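Local coordinates for protein phosphatase (Mycoplasma pneumoniae M129, PDB 1T71) that probably hydrolyses phosphoester bonds as an iron-binding phosphatase or 2',3'-cyclic-nucleotide phosphodiesterase of the YmdB-like family, at residues Tyr56-Leu59 and Lys60-Gly63; Asn166-Cys169 and Met170-Gly174; Arg192-Pro195 and Lys196-Tyr200. All blocks are in the same frame, centred on the assembly; numbering follows the deposited sequence.

Contact 1. Residues Tyr56-Leu59 and Lys60-Gly63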
ATOM      1  N   TYR A  56     -10.063  -4.553 -10.318  1.00 25.25           N
ATOM      2  CA  TYR A  56     -10.459  -3.379  -9.560  1.00 26.09           C
ATOM      3  C   TYR A  56     -11.863  -3.617  -9.015  1.00 27.71           C
ATOM      4  O   TYR A  56     -12.153  -3.306  -7.859  1.00 28.38           O
ATOM      5  CB  TYR A  56     -10.443  -2.129 -10.441  1.00 29.65           C
ATOM      6  CG  TYR A  56     -11.280  -0.994  -9.887  1.00 31.20           C
ATOM      7  CD1 TYR A  56     -12.644  -0.892 -10.185  1.00 31.64           C
ATOM      8  CD2 TYR A  56     -10.726  -0.050  -9.024  1.00 30.23           C
ATOM      9  CE1 TYR A  56     -13.433   0.122  -9.634  1.00 29.57           C
ATOM     10  CE2 TYR A  56     -11.507   0.962  -8.466  1.00 31.13           C
ATOM     11  CZ  TYR A  56     -12.857   1.041  -8.773  1.00 29.91           C
ATOM     12  OH  TYR A  56     -13.622   2.028  -8.199  1.00 31.42           O
ATOM     13  N   GLU A  57     -12.740  -4.176  -9.841  1.00 27.22           N
ATOM     14  CA  GLU A  57     -14.099  -4.440  -9.380  1.00 28.29           C
ATOM     15  C   GLU A  57     -14.089  -5.560  -8.340  1.00 27.07           C
ATOM     16  O   GLU A  57     -14.855  -5.525  -7.380  1.00 27.24           O
ATOM     17  CB  GLU A  57     -15.021  -4.775 -10.562  1.00 37.73           C
ATOM     18  CG  GLU A  57     -15.321  -3.565 -11.466  1.00 41.59           C
ATOM     19  CD  GLU A  57     -15.973  -2.382 -10.722  1.00 45.79           C
ATOM     20  OE1 GLU A  57     -16.152  -1.307 -11.345  1.00 47.25           O
ATOM     21  OE2 GLU A  57     -16.321  -2.521  -9.525  1.00 46.97           O
ATOM     22  N   PHE A  58     -13.209  -6.542  -8.517  1.00 30.71           N
ATOM     23  CA  PHE A  58     -13.103  -7.633  -7.551  1.00 30.87           C
ATOM     24  C   PHE A  58     -12.797  -7.059  -6.160  1.00 31.78           C
ATOM     25  O   PHE A  58     -13.476  -7.378  -5.178  1.00 31.73           O
ATOM     26  CB  PHE A  58     -11.985  -8.599  -7.949  1.00 30.02           C
ATOM     27  CG  PHE A  58     -11.721  -9.673  -6.925  1.00 31.97           C
ATOM     28  CD1 PHE A  58     -12.256 -10.948  -7.081  1.00 32.78           C
ATOM     29  CD2 PHE A  58     -10.962  -9.399  -5.788  1.00 30.92           C
ATOM     30  CE1 PHE A  58     -12.036 -11.934  -6.120  1.00 33.11           C
ATOM     31  CE2 PHE A  58     -10.739 -10.375  -4.824  1.00 31.15           C
ATOM     32  CZ  PHE A  58     -11.276 -11.645  -4.989  1.00 31.96           C
ATOM     33  N   LEU A  59     -11.758  -6.230  -6.077  1.00 27.85           N
ATOM     34  CA  LEU A  59     -11.374  -5.623  -4.805  1.00 27.87           C
ATOM     35  C   LEU A  59     -12.522  -4.793  -4.258  1.00 28.16           C
ATOM     36  O   LEU A  59     -12.800  -4.793  -3.061  1.00 28.72           O
ATOM     37  CB  LEU A  59     -10.138  -4.731  -4.981  1.00 25.35           C
ATOM     38  CG  LEU A  59      -8.809  -5.457  -5.198  1.00 24.34           C
ATOM     39  CD1 LEU A  59      -7.701  -4.429  -5.374  1.00 25.17           C
ATOM     40  CD2 LEU A  59      -8.517  -6.375  -4.007  1.00 23.04           C
ATOM     41  N   LYS A  60     -13.186  -4.088  -5.158  1.00 27.76           N
ATOM     42  CA  LYS A  60     -14.309  -3.247  -4.794  1.00 29.29           C
ATOM     43  C   LYS A  60     -15.455  -4.086  -4.222  1.00 29.98           C
ATOM     44  O   LYS A  60     -16.059  -3.724  -3.211  1.00 27.94           O
ATOM     45  CB  LYS A  60     -14.780  -2.483  -6.028  1.00 38.05           C
ATOM     46  CG  LYS A  60     -15.470  -1.192  -5.712  1.00 41.74           C
ATOM     47  CD  LYS A  60     -14.538  -0.234  -4.993  1.00 41.67           C
ATOM     48  CE  LYS A  60     -15.322   0.956  -4.501  1.00 41.91           C
ATOM     49  NZ  LYS A  60     -16.086   1.553  -5.627  1.00 44.32           N
ATOM     50  N   GLU A  61     -15.750  -5.213  -4.858  1.00 36.73           N
ATOM     51  CA  GLU A  61     -16.834  -6.059  -4.375  1.00 40.12           C
ATOM     52  C   GLU A  61     -16.415  -6.840  -3.143  1.00 38.94           C
ATOM     53  O   GLU A  61     -17.259  -7.375  -2.429  1.00 41.02           O
ATOM     54  CB  GLU A  61     -17.306  -7.023  -5.470  1.00 71.45           C
ATOM     55  CG  GLU A  61     -16.300  -8.094  -5.892  1.00 79.32           C
ATOM     56  CD  GLU A  61     -16.023  -9.135  -4.801  1.00 83.90           C
ATOM     57  OE1 GLU A  61     -16.979  -9.517  -4.079  1.00 85.35           O
ATOM     58  OE2 GLU A  61     -14.853  -9.583  -4.677  1.00 83.61           O
ATOM     59  N   ALA A  62     -15.112  -6.907  -2.893  1.00 33.07           N
ATOM     60  CA  ALA A  62     -14.606  -7.634  -1.734  1.00 32.32           C
ATOM     61  C   ALA A  62     -14.719  -6.798  -0.468  1.00 32.44           C
ATOM     62  O   ALA A  62     -14.578  -7.320   0.640  1.00 33.23           O
ATOM     63  CB  ALA A  62     -13.157  -8.048  -1.962  1.00 32.26           C
ATOM     64  N   GLY A  63     -14.962  -5.500  -0.629  1.00 34.29           N
ATOM     65  CA  GLY A  63     -15.089  -4.638   0.532  1.00 33.03           C
ATOM     66  C   GLY A  63     -14.132  -3.457   0.600  1.00 31.90           C
ATOM     67  O   GLY A  63     -14.211  -2.656   1.525  1.00 32.78           O
TER

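Contact 2. Residues Asn166-Cys169 and Met170-Gly174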
ATOM      1  N   ASN A 166      11.960   7.026   7.310  1.00 22.99           N
ATOM      2  CA  ASN A 166      12.007   7.660   8.608  1.00 22.73           C
ATOM      3  C   ASN A 166      12.307   9.156   8.536  1.00 23.37           C
ATOM      4  O   ASN A 166      11.888   9.916   9.408  1.00 22.24           O
ATOM      5  CB  ASN A 166      13.002   6.914   9.494  1.00 25.17           C
ATOM      6  CG  ASN A 166      12.431   5.596  10.000  1.00 27.04           C
ATOM      7  OD1 ASN A 166      11.718   5.566  11.003  1.00 26.26           O
ATOM      8  ND2 ASN A 166      12.716   4.508   9.289  1.00 25.73           N
ATOM      9  N   ALA A 167      13.020   9.585   7.501  1.00 22.36           N
ATOM     10  CA  ALA A 167      13.303  11.005   7.349  1.00 22.78           C
ATOM     11  C   ALA A 167      11.966  11.680   7.043  1.00 23.20           C
ATOM     12  O   ALA A 167      11.686  12.783   7.510  1.00 22.91           O
ATOM     13  CB  ALA A 167      14.281  11.236   6.209  1.00 16.43           C
ATOM     14  N   PHE A 168      11.138  10.988   6.265  1.00 22.92           N
ATOM     15  CA  PHE A 168       9.825  11.495   5.882  1.00 23.43           C
ATOM     16  C   PHE A 168       8.970  11.583   7.146  1.00 23.07           C
ATOM     17  O   PHE A 168       8.246  12.554   7.352  1.00 24.03           O
ATOM     18  CB  PHE A 168       9.193  10.544   4.851  1.00 20.81           C
ATOM     19  CG  PHE A 168       7.978  11.104   4.154  1.00 22.94           C
ATOM     20  CD1 PHE A 168       6.694  10.851   4.640  1.00 23.71           C
ATOM     21  CD2 PHE A 168       8.114  11.863   3.000  1.00 22.95           C
ATOM     22  CE1 PHE A 168       5.565  11.342   3.978  1.00 24.22           C
ATOM     23  CE2 PHE A 168       6.990  12.361   2.331  1.00 24.77           C
ATOM     24  CZ  PHE A 168       5.715  12.097   2.822  1.00 24.09           C
ATOM     25  N   CYS A 169       9.077  10.568   7.998  1.00 20.85           N
ATOM     26  CA  CYS A 169       8.334  10.523   9.250  1.00 22.61           C
ATOM     27  C   CYS A 169       8.717  11.710  10.130  1.00 24.35           C
ATOM     28  O   CYS A 169       7.866  12.373  10.720  1.00 23.62           O
ATOM     29  CB  CYS A 169       8.645   9.222   9.998  1.00 24.35           C
ATOM     30  SG  CYS A 169       7.922   9.117  11.671  1.00 27.67           S
ATOM     31  N   MET A 170      10.014  11.969  10.207  1.00 27.65           N
ATOM     32  CA  MET A 170      10.521  13.051  11.029  1.00 28.83           C
ATOM     33  C   MET A 170      10.090  14.419  10.512  1.00 27.84           C
ATOM     34  O   MET A 170       9.853  15.345  11.292  1.00 26.91           O
ATOM     35  CB  MET A 170      12.045  12.970  11.100  1.00 30.01           C
ATOM     36  CG  MET A 170      12.586  13.251  12.481  1.00 35.52           C
ATOM     37  SD  MET A 170      12.478  11.850  13.613  1.00 32.95           S
ATOM     38  CE  MET A 170      10.720  11.554  13.742  1.00 33.37           C
ATOM     39  N   ALA A 171       9.974  14.536   9.195  1.00 22.28           N
ATOM     40  CA  ALA A 171       9.583  15.791   8.579  1.00 22.14           C
ATOM     41  C   ALA A 171       8.105  16.152   8.744  1.00 22.88           C
ATOM     42  O   ALA A 171       7.780  17.304   9.026  1.00 23.51           O
ATOM     43  CB  ALA A 171       9.934  15.767   7.098  1.00 28.31           C
ATOM     44  N   PHE A 172       7.212  15.182   8.571  1.00 25.29           N
ATOM     45  CA  PHE A 172       5.775  15.464   8.649  1.00 26.98           C
ATOM     46  C   PHE A 172       5.002  14.881   9.832  1.00 26.86           C
ATOM     47  O   PHE A 172       3.776  14.929   9.842  1.00 26.41           O
ATOM     48  CB  PHE A 172       5.093  14.992   7.356  1.00 26.12           C
ATOM     49  CG  PHE A 172       5.685  15.577   6.107  1.00 26.29           C
ATOM     50  CD1 PHE A 172       6.638  14.873   5.376  1.00 26.43           C
ATOM     51  CD2 PHE A 172       5.296  16.840   5.666  1.00 26.18           C
ATOM     52  CE1 PHE A 172       7.197  15.417   4.221  1.00 26.21           C
ATOM     53  CE2 PHE A 172       5.846  17.396   4.511  1.00 25.00           C
ATOM     54  CZ  PHE A 172       6.798  16.683   3.786  1.00 26.68           C
ATOM     55  N   ASP A 173       5.704  14.357  10.830  1.00 35.34           N
ATOM     56  CA  ASP A 173       5.043  13.731  11.967  1.00 38.53           C
ATOM     57  C   ASP A 173       3.701  14.293  12.440  1.00 41.69           C
ATOM     58  O   ASP A 173       2.697  13.592  12.405  1.00 47.31           O
ATOM     59  CB  ASP A 173       5.990  13.639  13.166  1.00 29.83           C
ATOM     60  CG  ASP A 173       5.393  12.822  14.311  1.00 27.95           C
ATOM     61  OD1 ASP A 173       6.080  12.603  15.325  1.00 27.74           O
ATOM     62  OD2 ASP A 173       4.227  12.391  14.194  1.00 25.93           O
ATOM     63  N   GLY A 174       3.642  15.535  12.885  1.00 32.52           N
ATOM     64  CA  GLY A 174       2.347  16.004  13.356  1.00 34.76           C
ATOM     65  C   GLY A 174       1.466  16.721  12.349  1.00 33.56           C
ATOM     66  O   GLY A 174       0.311  17.018  12.639  1.00 34.24           O
TER

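Contact 3. Residues Arg192-Pro195 and Lys196-Tyr200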
ATOM      1  N   ARG A 192       3.202   2.423  15.558  1.00 18.48           N
ATOM      2  CA  ARG A 192       2.941   3.158  16.790  1.00 20.54           C
ATOM      3  C   ARG A 192       2.248   4.485  16.539  1.00 20.53           C
ATOM      4  O   ARG A 192       2.203   4.985  15.407  1.00 19.33           O
ATOM      5  CB  ARG A 192       4.240   3.449  17.553  1.00 22.50           C
ATOM      6  CG  ARG A 192       5.100   4.547  16.924  1.00 22.32           C
ATOM      7  CD  ARG A 192       6.239   4.975  17.851  1.00 24.25           C
ATOM      8  NE  ARG A 192       5.757   5.792  18.964  1.00 22.69           N
ATOM      9  CZ  ARG A 192       6.526   6.250  19.949  1.00 26.31           C
ATOM     10  NH1 ARG A 192       7.829   5.975  19.977  1.00 24.58           N
ATOM     11  NH2 ARG A 192       5.994   6.996  20.910  1.00 24.24           N
ATOM     12  N   ILE A 193       1.696   5.034  17.617  1.00 22.72           N
ATOM     13  CA  ILE A 193       1.076   6.345  17.594  1.00 21.35           C
ATOM     14  C   ILE A 193       2.337   7.140  17.929  1.00 21.05           C
ATOM     15  O   ILE A 193       3.051   6.780  18.867  1.00 19.41           O
ATOM     16  CB  ILE A 193       0.040   6.506  18.736  1.00 27.56           C
ATOM     17  CG1 ILE A 193      -1.160   5.592  18.481  1.00 28.55           C
ATOM     18  CG2 ILE A 193      -0.389   7.970  18.853  1.00 29.38           C
ATOM     19  CD1 ILE A 193      -2.264   5.697  19.528  1.00 28.72           C
ATOM     20  N   THR A 194       2.640   8.182  17.162  1.00 17.94           N
ATOM     21  CA  THR A 194       3.852   8.964  17.407  1.00 19.34           C
ATOM     22  C   THR A 194       3.680   9.930  18.576  1.00 21.02           C
ATOM     23  O   THR A 194       2.562  10.172  19.029  1.00 20.18           O
ATOM     24  CB  THR A 194       4.250   9.795  16.167  1.00 25.37           C
ATOM     25  OG1 THR A 194       3.298  10.848  15.978  1.00 25.55           O
ATOM     26  CG2 THR A 194       4.281   8.915  14.901  1.00 24.85           C
ATOM     27  N   PRO A 195       4.793  10.492  19.081  1.00 22.45           N
ATOM     28  CA  PRO A 195       4.745  11.440  20.200  1.00 22.68           C
ATOM     29  C   PRO A 195       3.955  12.691  19.825  1.00 24.41           C
ATOM     30  O   PRO A 195       3.617  13.496  20.700  1.00 24.77           O
ATOM     31  CB  PRO A 195       6.219  11.764  20.450  1.00 24.61           C
ATOM     32  CG  PRO A 195       6.920  10.513  20.021  1.00 25.83           C
ATOM     33  CD  PRO A 195       6.188  10.156  18.744  1.00 24.43           C
ATOM     34  N   LYS A 196       3.687  12.855  18.525  1.00 25.47           N
ATOM     35  CA  LYS A 196       2.933  14.003  18.015  1.00 25.21           C
ATOM     36  C   LYS A 196       1.478  13.656  17.699  1.00 25.88           C
ATOM     37  O   LYS A 196       0.728  14.502  17.224  1.00 26.95           O
ATOM     38  CB  LYS A 196       3.577  14.569  16.750  1.00 30.79           C
ATOM     39  CG  LYS A 196       4.482  15.775  16.956  1.00 34.47           C
ATOM     40  CD  LYS A 196       5.911  15.385  17.225  1.00 36.48           C
ATOM     41  CE  LYS A 196       6.827  16.606  17.132  1.00 39.44           C
ATOM     42  NZ  LYS A 196       6.734  17.279  15.807  1.00 39.38           N
ATOM     43  N   GLY A 197       1.083  12.409  17.924  1.00 25.65           N
ATOM     44  CA  GLY A 197      -0.298  12.050  17.676  1.00 27.11           C
ATOM     45  C   GLY A 197      -0.655  11.475  16.322  1.00 27.03           C
ATOM     46  O   GLY A 197      -1.836  11.399  15.987  1.00 27.20           O
ATOM     47  N   SER A 198       0.343  11.084  15.539  1.00 23.85           N
ATOM     48  CA  SER A 198       0.077  10.484  14.238  1.00 24.04           C
ATOM     49  C   SER A 198       0.322   8.990  14.332  1.00 23.64           C
ATOM     50  O   SER A 198       0.727   8.476  15.375  1.00 24.71           O
ATOM     51  CB  SER A 198       1.004  11.063  13.171  1.00 23.31           C
ATOM     52  OG  SER A 198       0.774  12.444  12.998  1.00 27.54           O
ATOM     53  N   ALA A 199       0.060   8.289  13.239  1.00 24.03           N
ATOM     54  CA  ALA A 199       0.315   6.860  13.191  1.00 24.20           C
ATOM     55  C   ALA A 199       1.450   6.694  12.183  1.00 24.37           C
ATOM     56  O   ALA A 199       1.450   7.340  11.133  1.00 24.49           O
ATOM     57  CB  ALA A 199      -0.924   6.113  12.728  1.00 25.12           C
ATOM     58  N   TYR A 200       2.429   5.857  12.511  1.00 24.26           N
ATOM     59  CA  TYR A 200       3.560   5.618  11.613  1.00 22.39           C
ATOM     60  C   TYR A 200       3.993   4.161  11.603  1.00 22.10           C
ATOM     61  O   TYR A 200       3.857   3.457  12.602  1.00 20.76           O
ATOM     62  CB  TYR A 200       4.782   6.447  12.025  1.00 21.10           C
ATOM     63  CG  TYR A 200       6.029   6.095  11.223  1.00 22.69           C
ATOM     64  CD1 TYR A 200       6.173   6.514   9.901  1.00 21.72           C
ATOM     65  CD2 TYR A 200       7.039   5.301  11.771  1.00 22.59           C
ATOM     66  CE1 TYR A 200       7.282   6.156   9.145  1.00 21.50           C
ATOM     67  CE2 TYR A 200       8.164   4.930  11.016  1.00 21.62           C
ATOM     68  CZ  TYR A 200       8.275   5.363   9.700  1.00 23.74           C
ATOM     69  OH  TYR A 200       9.360   4.994   8.928  1.00 23.51           O
TER

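Contact 1. Residues Tyr56-Leu59 and Lys60-Gly63
Tyr-56 and Lys-60, one helical turn apart, send their side chains side by side in the same direction. The tyrosine reaches this flank because its CG points opposite the backbone N (chi1 160°), and the lysine chain, bent at chi2 and chi4, runs along it until NZ is 3.6 Å from Tyr-56 OH. A common partner accounts for the convergence: Asp-88 OD1 is hydrogen-bonded to Tyr-56 OH, and OD2 forms a salt bridge with Lys-60 NZ. Glu-57 crosses the same lysine obliquely near its root, OE2 3.8 Å from Lys-60 CB. Since Glu-57 OE2 and Lys-60 NZ are 5.6 Å apart, any electrostatic help between them is probably modest.

On another flank Glu-61 folds back over Phe-58. Its OE2 lies 3.7 Å above the plane of the Phe-58 ring, over the centre, with carboxylate and ring planes 69° apart. The carboxylate is poorly ordered and Glu-61 OE2 is only 2.6 Å from Phe-58 O, as would suit a protonated acid, so the pose is read with caution; Glu-61 OE1 forms a salt bridge with Lys-23 of helix 15-23. Ala-62 adds a looser apolar touch, CB to Phe-58 CE2 at 4.4 Å.

Beneath these side chains the backbone holds the spacing: Lys-60 N donates to Tyr-56 O at 3.0 Å, and Glu-61 N to Glu-57 O at 2.7 Å. Both bonds of Ala-62 N, to Phe-58 O and Leu-59 O, are weak, as the last turn gives way. Leu-59, turned from the polar flank, packs on Ile-67 of strand 66-68. At Gly-63 phi becomes positive (122°) and the chain leaves the helix in a Schellman motif, closing the helical part of the beta-alpha-beta unit formed by strand 37-41, helix 53-62 and strand 66-68.

Contact 2. Residues Asn166-Cys169 and Met170-Gly174
The first torsions bring Phe-168 and Phe-172, one helical turn apart, together: Phe-168 CG lies opposite its backbone N (chi1 -167°), whereas Phe-172 CG swings in beside its own N (chi1 -55°). The second ring thus presents CD1 to a face of the first, 3.8 Å above the Phe-168 plane and over its centre, while Phe-172 CE1 comes to 3.6 Å from Phe-168 CE2. With ring planes 47° apart, the pair is oblique. Phe-172 CD1 also lies 3.4 Å from Phe-168 O, which at the same time accepts the backbone bond from Phe-172 N at 3.1 Å.

Both phenylalanines lie on helix 162-172, the helical element of the beta-alpha-beta unit between strands 152-158 and 178-182. Its aromatic flank is buried: Phe-168 stacks with Phe-157 of strand 152-158 and takes Phe-138 of helix 137-145 edge-to-face, and Phe-172 also packs against that helix.

Away from the rings, the twice-bent Met-170 chain brings CE to 4.2 Å from Cys-169 SG, a light apolar contact. Further along, Asp-173 CB rests 3.3 Å from Cys-169 O.

Contact 3. Residues Arg192-Pro195 and Lys196-Tyr200
Arg-192 pairs with Tyr-200 through two backbone bonds, Tyr-200 N to Arg-192 O at 3.0 Å and Arg-192 N to Tyr-200 O at 3.2 Å, the signature of an antiparallel hydrogen-bonded pair. The arginine's NE reaches forward to Ile-193 O at 2.9 Å, from 42° out of that carbonyl's plane, and one guanidinium face lies against Pro-195 CD. Ile-193 faces Ala-199 as the non-hydrogen-bonded pair, and both side chains pack on Thr-260 of strand 259-267.

Thr-194 carries the turn. Its N donates to Ser-198 O at 2.6 Å, and its O accepts from Gly-197 N at 2.9 Å, closing a type I beta turn. Gly-197, with positive phi, makes this a type I turn with a G1 bulge. A chi1 of 70° sets Thr-194 OG1 between its own N and carbonyl carbon and aims it into the turn, where it accepts from Ser-198 N at 3.0 Å and, as an ST turn, from Lys-196 N at 3.3 Å. Thr-194 CG2 meets Tyr-200 CB at 3.8 Å, the two side chains crossing nearly at a right angle. Pro-195 follows as the second turn residue.

Because two N-H groups already donate to Thr-194 OG1, its hydroxyl probably gives its proton to Asp-173 OD2, so one buried oxygen ties the turn internally and to Asp-173, which follows helix 162-172 in the chain.

From the N terminus, contact 1 comes first, on helix 53-62 between strands 37-41 and 66-68 of one mixed sheet. Contact 2 follows on helix 162-172, which connects strands 152-158 and 178-182 of the other mixed sheet, and contact 3 comes last as the hairpin at that sheet's edge. Each is local, contacts 1 and 2 within a helix and its following residues and contact 3 round a hairpin turn, so the three run in series with none nested or crossed. Contact 1 stands apart, its centre 32 Å from that of contact 2, across the chain's centre. Contacts 2 and 3 touch: Cys-169 CB packs 3.5 Å from Tyr-200 CE1, joining helix to hairpin.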